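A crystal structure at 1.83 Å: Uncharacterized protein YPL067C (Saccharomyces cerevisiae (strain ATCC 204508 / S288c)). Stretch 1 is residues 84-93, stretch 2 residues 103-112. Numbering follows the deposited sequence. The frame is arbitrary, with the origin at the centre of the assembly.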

ATOM      1  N   SER A  84     -15.980   1.367  -2.213  1.00 43.86           N
ATOM      2  CA  SER A  84     -15.048   2.015  -1.294  1.00 46.73           C
ATOM      3  C   SER A  84     -15.057   1.377   0.091  1.00 37.77           C
ATOM      4  O   SER A  84     -14.108   1.573   0.865  1.00 36.34           O
ATOM      5  CB  SER A  84     -15.358   3.511  -1.197  1.00 53.11           C
ATOM      6  OG  SER A  84     -16.630   3.767  -0.633  1.00 52.14           O
ATOM      7  N   THR A  85     -16.096   0.613   0.427  1.00 35.59           N
ATOM      8  CA  THR A  85     -16.121  -0.063   1.710  1.00 35.04           C
ATOM      9  C   THR A  85     -15.175  -1.248   1.777  1.00 40.71           C
ATOM     10  O   THR A  85     -15.015  -1.827   2.858  1.00 42.65           O
ATOM     11  CB  THR A  85     -17.537  -0.584   2.024  1.00 43.86           C
ATOM     12  OG1 THR A  85     -17.837  -1.669   1.141  1.00 41.86           O
ATOM     13  CG2 THR A  85     -18.575   0.504   1.840  1.00 46.49           C
ATOM     14  N   LEU A  86     -14.603  -1.662   0.652  1.00 40.53           N
ATOM     15  CA  LEU A  86     -13.800  -2.868   0.570  1.00 38.25           C
ATOM     16  C   LEU A  86     -12.305  -2.590   0.652  1.00 35.79           C
ATOM     17  O   LEU A  86     -11.510  -3.535   0.558  1.00 31.56           O
ATOM     18  CB  LEU A  86     -14.107  -3.612  -0.735  1.00 38.58           C
ATOM     19  CG  LEU A  86     -15.537  -4.167  -0.875  1.00 40.74           C
ATOM     20  CD1 LEU A  86     -15.722  -4.876  -2.206  1.00 47.49           C
ATOM     21  CD2 LEU A  86     -15.866  -5.119   0.260  1.00 42.85           C
ATOM     22  N   TYR A  87     -11.896  -1.327   0.790  1.00 31.67           N
ATOM     23  CA  TYR A  87     -10.480  -1.017   0.862  1.00 26.01           C
ATOM     24  C   TYR A  87     -10.265   0.248   1.679  1.00 28.18           C
ATOM     25  O   TYR A  87     -11.198   0.992   1.982  1.00 33.13           O
ATOM     26  CB  TYR A  87      -9.880  -0.873  -0.555  1.00 24.95           C
ATOM     27  CG  TYR A  87     -10.566   0.151  -1.412  1.00 28.75           C
ATOM     28  CD1 TYR A  87     -10.225   1.505  -1.360  1.00 28.07           C
ATOM     29  CD2 TYR A  87     -11.569  -0.231  -2.283  1.00 32.06           C
ATOM     30  CE1 TYR A  87     -10.877   2.438  -2.172  1.00 28.40           C
ATOM     31  CE2 TYR A  87     -12.228   0.696  -3.085  1.00 32.82           C
ATOM     32  CZ  TYR A  87     -11.892   2.021  -3.022  1.00 27.13           C
ATOM     33  OH  TYR A  87     -12.558   2.933  -3.831  1.00 31.37           O
ATOM     34  N   ALA A  88      -9.005   0.492   2.023  1.00 25.96           N
ATOM     35  CA  ALA A  88      -8.643   1.688   2.769  1.00 28.50           C
ATOM     36  C   ALA A  88      -7.181   2.006   2.499  1.00 33.38           C
ATOM     37  O   ALA A  88      -6.347   1.102   2.433  1.00 27.82           O
ATOM     38  CB  ALA A  88      -8.885   1.496   4.267  1.00 27.53           C
ATOM     39  N   VAL A  89      -6.874   3.286   2.346  1.00 28.41           N
ATOM     40  CA  VAL A  89      -5.505   3.743   2.130  1.00 28.99           C
ATOM     41  C   VAL A  89      -5.068   4.534   3.358  1.00 31.05           C
ATOM     42  O   VAL A  89      -5.813   5.383   3.866  1.00 33.29           O
ATOM     43  CB  VAL A  89      -5.375   4.551   0.823  1.00 31.23           C
ATOM     44  CG1 VAL A  89      -6.257   5.752   0.840  1.00 45.21           C
ATOM     45  CG2 VAL A  89      -3.930   4.961   0.600  1.00 32.10           C
ATOM     46  N   ARG A  90      -3.871   4.222   3.861  1.00 31.05           N
ATOM     47  CA  ARG A  90      -3.292   4.874   5.024  1.00 28.62           C
ATOM     48  C   ARG A  90      -1.854   5.255   4.726  1.00 29.46           C
ATOM     49  O   ARG A  90      -1.209   4.650   3.873  1.00 29.54           O
ATOM     50  CB  ARG A  90      -3.311   3.955   6.256  1.00 27.88           C
ATOM     51  CG  ARG A  90      -4.690   3.546   6.721  1.00 36.87           C
ATOM     52  CD  ARG A  90      -5.358   4.655   7.493  1.00 43.36           C
ATOM     53  NE  ARG A  90      -6.661   4.280   8.042  1.00 44.89           N
ATOM     54  CZ  ARG A  90      -7.803   4.296   7.363  1.00 50.36           C
ATOM     55  NH1 ARG A  90      -7.823   4.651   6.092  1.00 50.32           N
ATOM     56  NH2 ARG A  90      -8.933   3.939   7.960  1.00 53.88           N
ATOM     57  N   ALA A  91      -1.367   6.302   5.389  1.00 30.87           N
ATOM     58  CA  ALA A  91       0.065   6.562   5.379  1.00 29.26           C
ATOM     59  C   ALA A  91       0.775   5.502   6.214  1.00 38.19           C
ATOM     60  O   ALA A  91       0.284   5.106   7.271  1.00 35.91           O
ATOM     61  CB  ALA A  91       0.358   7.967   5.923  1.00 40.84           C
ATOM     62  N   ASN A  92       1.905   4.997   5.713  1.00 34.53           N
ATOM     63  CA  ASN A  92       2.712   4.062   6.493  1.00 34.06           C
ATOM     64  C   ASN A  92       3.347   4.814   7.655  1.00 39.87           C
ATOM     65  O   ASN A  92       4.053   5.808   7.450  1.00 31.60           O
ATOM     66  CB  ASN A  92       3.792   3.391   5.638  1.00 32.68           C
ATOM     67  CG  ASN A  92       4.430   2.182   6.340  1.00 30.43           C
ATOM     68  OD1 ASN A  92       4.625   2.187   7.560  1.00 31.01           O
ATOM     69  ND2 ASN A  92       4.761   1.151   5.571  1.00 38.65           N
ATOM     70  N   ASP A  93       3.102   4.338   8.885  1.00 48.09           N
ATOM     71  CA  ASP A  93       3.663   5.007  10.059  1.00 54.65           C
ATOM     72  C   ASP A  93       5.174   4.839  10.158  1.00 43.14           C
ATOM     73  O   ASP A  93       5.841   5.657  10.807  1.00 38.88           O
ATOM     74  CB  ASP A  93       3.015   4.471  11.347  1.00 51.55           C
ATOM     75  CG  ASP A  93       1.616   5.017  11.572  1.00 50.47           C
ATOM     76  OD1 ASP A  93       1.366   6.186  11.210  1.00 52.46           O
ATOM     77  OD2 ASP A  93       0.768   4.269  12.113  1.00 56.15           O
ATOM     78  N   VAL A 103       6.630   8.990  -1.083  1.00 27.81           N
ATOM     79  CA  VAL A 103       5.628   8.872  -0.043  1.00 24.67           C
ATOM     80  C   VAL A 103       5.237   7.408   0.004  1.00 26.62           C
ATOM     81  O   VAL A 103       4.968   6.814  -1.042  1.00 26.99           O
ATOM     82  CB  VAL A 103       4.419   9.759  -0.357  1.00 28.23           C
ATOM     83  CG1 VAL A 103       3.324   9.560   0.619  1.00 29.56           C
ATOM     84  CG2 VAL A 103       4.854  11.241  -0.352  1.00 37.09           C
ATOM     85  N   HIS A 104       5.221   6.835   1.200  1.00 28.17           N
ATOM     86  CA  HIS A 104       4.983   5.397   1.371  1.00 25.85           C
ATOM     87  C   HIS A 104       3.589   5.217   1.954  1.00 24.71           C
ATOM     88  O   HIS A 104       3.363   5.509   3.138  1.00 29.70           O
ATOM     89  CB  HIS A 104       6.052   4.833   2.299  1.00 27.67           C
ATOM     90  CG  HIS A 104       6.025   3.357   2.433  1.00 27.96           C
ATOM     91  ND1 HIS A 104       7.074   2.658   2.984  1.00 29.79           N
ATOM     92  CD2 HIS A 104       5.091   2.437   2.093  1.00 27.75           C
ATOM     93  CE1 HIS A 104       6.782   1.369   3.002  1.00 35.79           C
ATOM     94  NE2 HIS A 104       5.580   1.207   2.473  1.00 27.39           N
ATOM     95  N   LEU A 105       2.660   4.752   1.138  1.00 22.71           N
ATOM     96  CA  LEU A 105       1.292   4.493   1.575  1.00 24.12           C
ATOM     97  C   LEU A 105       1.066   2.995   1.655  1.00 23.80           C
ATOM     98  O   LEU A 105       1.830   2.216   1.100  1.00 24.29           O
ATOM     99  CB  LEU A 105       0.257   5.099   0.620  1.00 26.07           C
ATOM    100  CG  LEU A 105       0.425   6.574   0.268  1.00 28.44           C
ATOM    101  CD1 LEU A 105      -0.676   7.008  -0.695  1.00 26.55           C
ATOM    102  CD2 LEU A 105       0.395   7.428   1.532  1.00 28.84           C
ATOM    103  N   VAL A 106      -0.004   2.620   2.355  1.00 24.63           N
ATOM    104  CA  VAL A 106      -0.442   1.232   2.472  1.00 21.28           C
ATOM    105  C   VAL A 106      -1.894   1.188   2.050  1.00 22.38           C
ATOM    106  O   VAL A 106      -2.709   1.970   2.543  1.00 26.89           O
ATOM    107  CB  VAL A 106      -0.277   0.675   3.893  1.00 23.39           C
ATOM    108  CG1 VAL A 106      -0.739  -0.825   3.932  1.00 29.67           C
ATOM    109  CG2 VAL A 106       1.162   0.811   4.350  1.00 28.14           C
ATOM    110  N   LEU A 107      -2.202   0.284   1.138  1.00 23.22           N
ATOM    111  CA  LEU A 107      -3.538   0.028   0.644  1.00 25.35           C
ATOM    112  C   LEU A 107      -4.016  -1.331   1.145  1.00 25.63           C
ATOM    113  O   LEU A 107      -3.546  -2.365   0.675  1.00 26.54           O
ATOM    114  CB  LEU A 107      -3.532   0.030  -0.883  1.00 25.22           C
ATOM    115  CG  LEU A 107      -4.796  -0.415  -1.599  1.00 27.63           C
ATOM    116  CD1 LEU A 107      -5.956   0.522  -1.295  1.00 27.27           C
ATOM    117  CD2 LEU A 107      -4.517  -0.457  -3.123  1.00 29.59           C
ATOM    118  N   TRP A 108      -4.979  -1.301   2.045  1.00 23.36           N
ATOM    119  CA  TRP A 108      -5.607  -2.484   2.627  1.00 22.56           C
ATOM    120  C   TRP A 108      -6.828  -2.871   1.800  1.00 23.07           C
ATOM    121  O   TRP A 108      -7.599  -2.008   1.356  1.00 25.50           O
ATOM    122  CB  TRP A 108      -6.023  -2.199   4.071  1.00 23.29           C
ATOM    123  CG  TRP A 108      -4.896  -1.863   4.951  1.00 25.24           C
ATOM    124  CD1 TRP A 108      -4.403  -0.611   5.219  1.00 24.36           C
ATOM    125  CD2 TRP A 108      -4.082  -2.784   5.663  1.00 25.50           C
ATOM    126  NE1 TRP A 108      -3.332  -0.710   6.091  1.00 26.44           N
ATOM    127  CE2 TRP A 108      -3.125  -2.036   6.380  1.00 24.79           C
ATOM    128  CE3 TRP A 108      -4.083  -4.183   5.790  1.00 23.86           C
ATOM    129  CZ2 TRP A 108      -2.165  -2.647   7.191  1.00 30.51           C
ATOM    130  CZ3 TRP A 108      -3.136  -4.776   6.591  1.00 28.40           C
ATOM    131  CH2 TRP A 108      -2.188  -4.023   7.272  1.00 30.25           C
ATOM    132  N   SER A 109      -7.022  -4.180   1.613  1.00 26.65           N
ATOM    133  CA  SER A 109      -8.164  -4.666   0.852  1.00 30.33           C
ATOM    134  C   SER A 109      -8.841  -5.834   1.575  1.00 29.17           C
ATOM    135  O   SER A 109      -8.167  -6.775   1.979  1.00 25.59           O
ATOM    136  CB  SER A 109      -7.751  -5.130  -0.548  1.00 29.13           C
ATOM    137  OG  SER A 109      -8.872  -5.594  -1.281  1.00 26.49           O
ATOM    138  N   LYS A 110     -10.162  -5.742   1.725  1.00 31.27           N
ATOM    139  CA  LYS A 110     -10.971  -6.829   2.277  1.00 35.88           C
ATOM    140  C   LYS A 110     -10.923  -8.062   1.396  1.00 36.81           C
ATOM    141  O   LYS A 110     -11.085  -9.185   1.885  1.00 33.56           O
ATOM    142  CB  LYS A 110     -12.424  -6.375   2.411  1.00 45.82           C
ATOM    143  CG  LYS A 110     -12.826  -5.715   3.706  1.00 51.53           C
ATOM    144  CD  LYS A 110     -14.354  -5.769   3.868  1.00 50.57           C
ATOM    145  CE  LYS A 110     -14.898  -4.612   4.708  1.00 57.67           C
ATOM    146  NZ  LYS A 110     -16.297  -4.227   4.341  1.00 66.70           N
ATOM    147  N   VAL A 111     -10.751  -7.868   0.092  1.00 32.23           N
ATOM    148  CA  VAL A 111     -10.646  -8.948  -0.880  1.00 33.83           C
ATOM    149  C   VAL A 111      -9.171  -9.151  -1.179  1.00 36.80           C
ATOM    150  O   VAL A 111      -8.473  -8.223  -1.617  1.00 34.73           O
ATOM    151  CB  VAL A 111     -11.427  -8.624  -2.164  1.00 31.31           C
ATOM    152  CG1 VAL A 111     -11.381  -9.795  -3.129  1.00 30.01           C
ATOM    153  CG2 VAL A 111     -12.862  -8.265  -1.838  1.00 39.13           C
ATOM    154  N   ALA A 112      -8.685 -10.354  -0.927  1.00 32.07           N
ATOM    155  CA  ALA A 112      -7.307 -10.646  -1.264  1.00 36.28           C
ATOM    156  C   ALA A 112      -7.136 -10.636  -2.782  1.00 35.57           C
ATOM    157  O   ALA A 112      -8.056 -10.971  -3.537  1.00 34.07           O
ATOM    158  CB  ALA A 112      -6.899 -12.002  -0.668  1.00 42.59           C
TER
HETATM  159  O   HOH W   1     -11.087  -4.401  -2.124  1.00 28.58           O
HETATM  160  O   HOH W   2       4.333   7.700   5.277  1.00 58.29           O

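Strands 87-91 and 103-109 run antiparallel, their N-to-C directions 162° apart and their axes approaching to 4.6 Å. CA spacing follows the alternation expected of such a ladder: the hydrogen-bonded pairs, Ala88 with Trp108 and Arg90 with Val106, sit at 5.2 and 5.3 Å between CA atoms, whereas Tyr87 CA to Ser109 CA is 4.3 Å and Val89 CA to Leu107 CA is 4.5 Å.

Each wide pair satisfies its peptide groups reciprocally. Ala88 N donates to Trp108 O (2.9 Å, 153°) and Trp108 N to Ala88 O (2.8 Å, 159°); Arg90 N donates to Val106 O (2.9 Å, 168°) and Val106 N to Arg90 O (2.8 Å, 169°). Beyond them, single bonds extend the ladder: Lys110 N to Leu86 O (2.8 Å, 166°) and Asn92 N to His104 O (3.0 Å, 161°). In the narrow pairs, CA hydrogens face carbonyls, as from Val89 CA to Val106 O (3.3 Å, 144° at H).

Water supplements both ends. Water 1 donates to Leu86 O (2.8 Å) and Ser109 OG (2.7 Å), so this carbonyl accepts twice; Ser109 OG itself donates to Val111 O (2.7 Å). Water 2 likewise links Asn92 O (2.9 Å) and His104 O (3.2 Å). Lys110 NZ reaches back to Thr85 O (3.1 Å), giving its ammonium a carbonyl acceptor, while Arg90 NH1 turns to Val89 O in its own strand (3.1 Å, 152°).

Apolar contacts line the face bearing Tyr87, Val89 and Leu107: Tyr87 CB lies 4.2 Å from Leu107 CD1, and Val89 CG2 is 4.1 Å from Leu105 CD1. Tyr87 OH finds its polar partner elsewhere in the structure. Asn92 CB packs over the His104 ring, 4.0 Å from the centroid and 17° off the normal, a CH-pi arrangement.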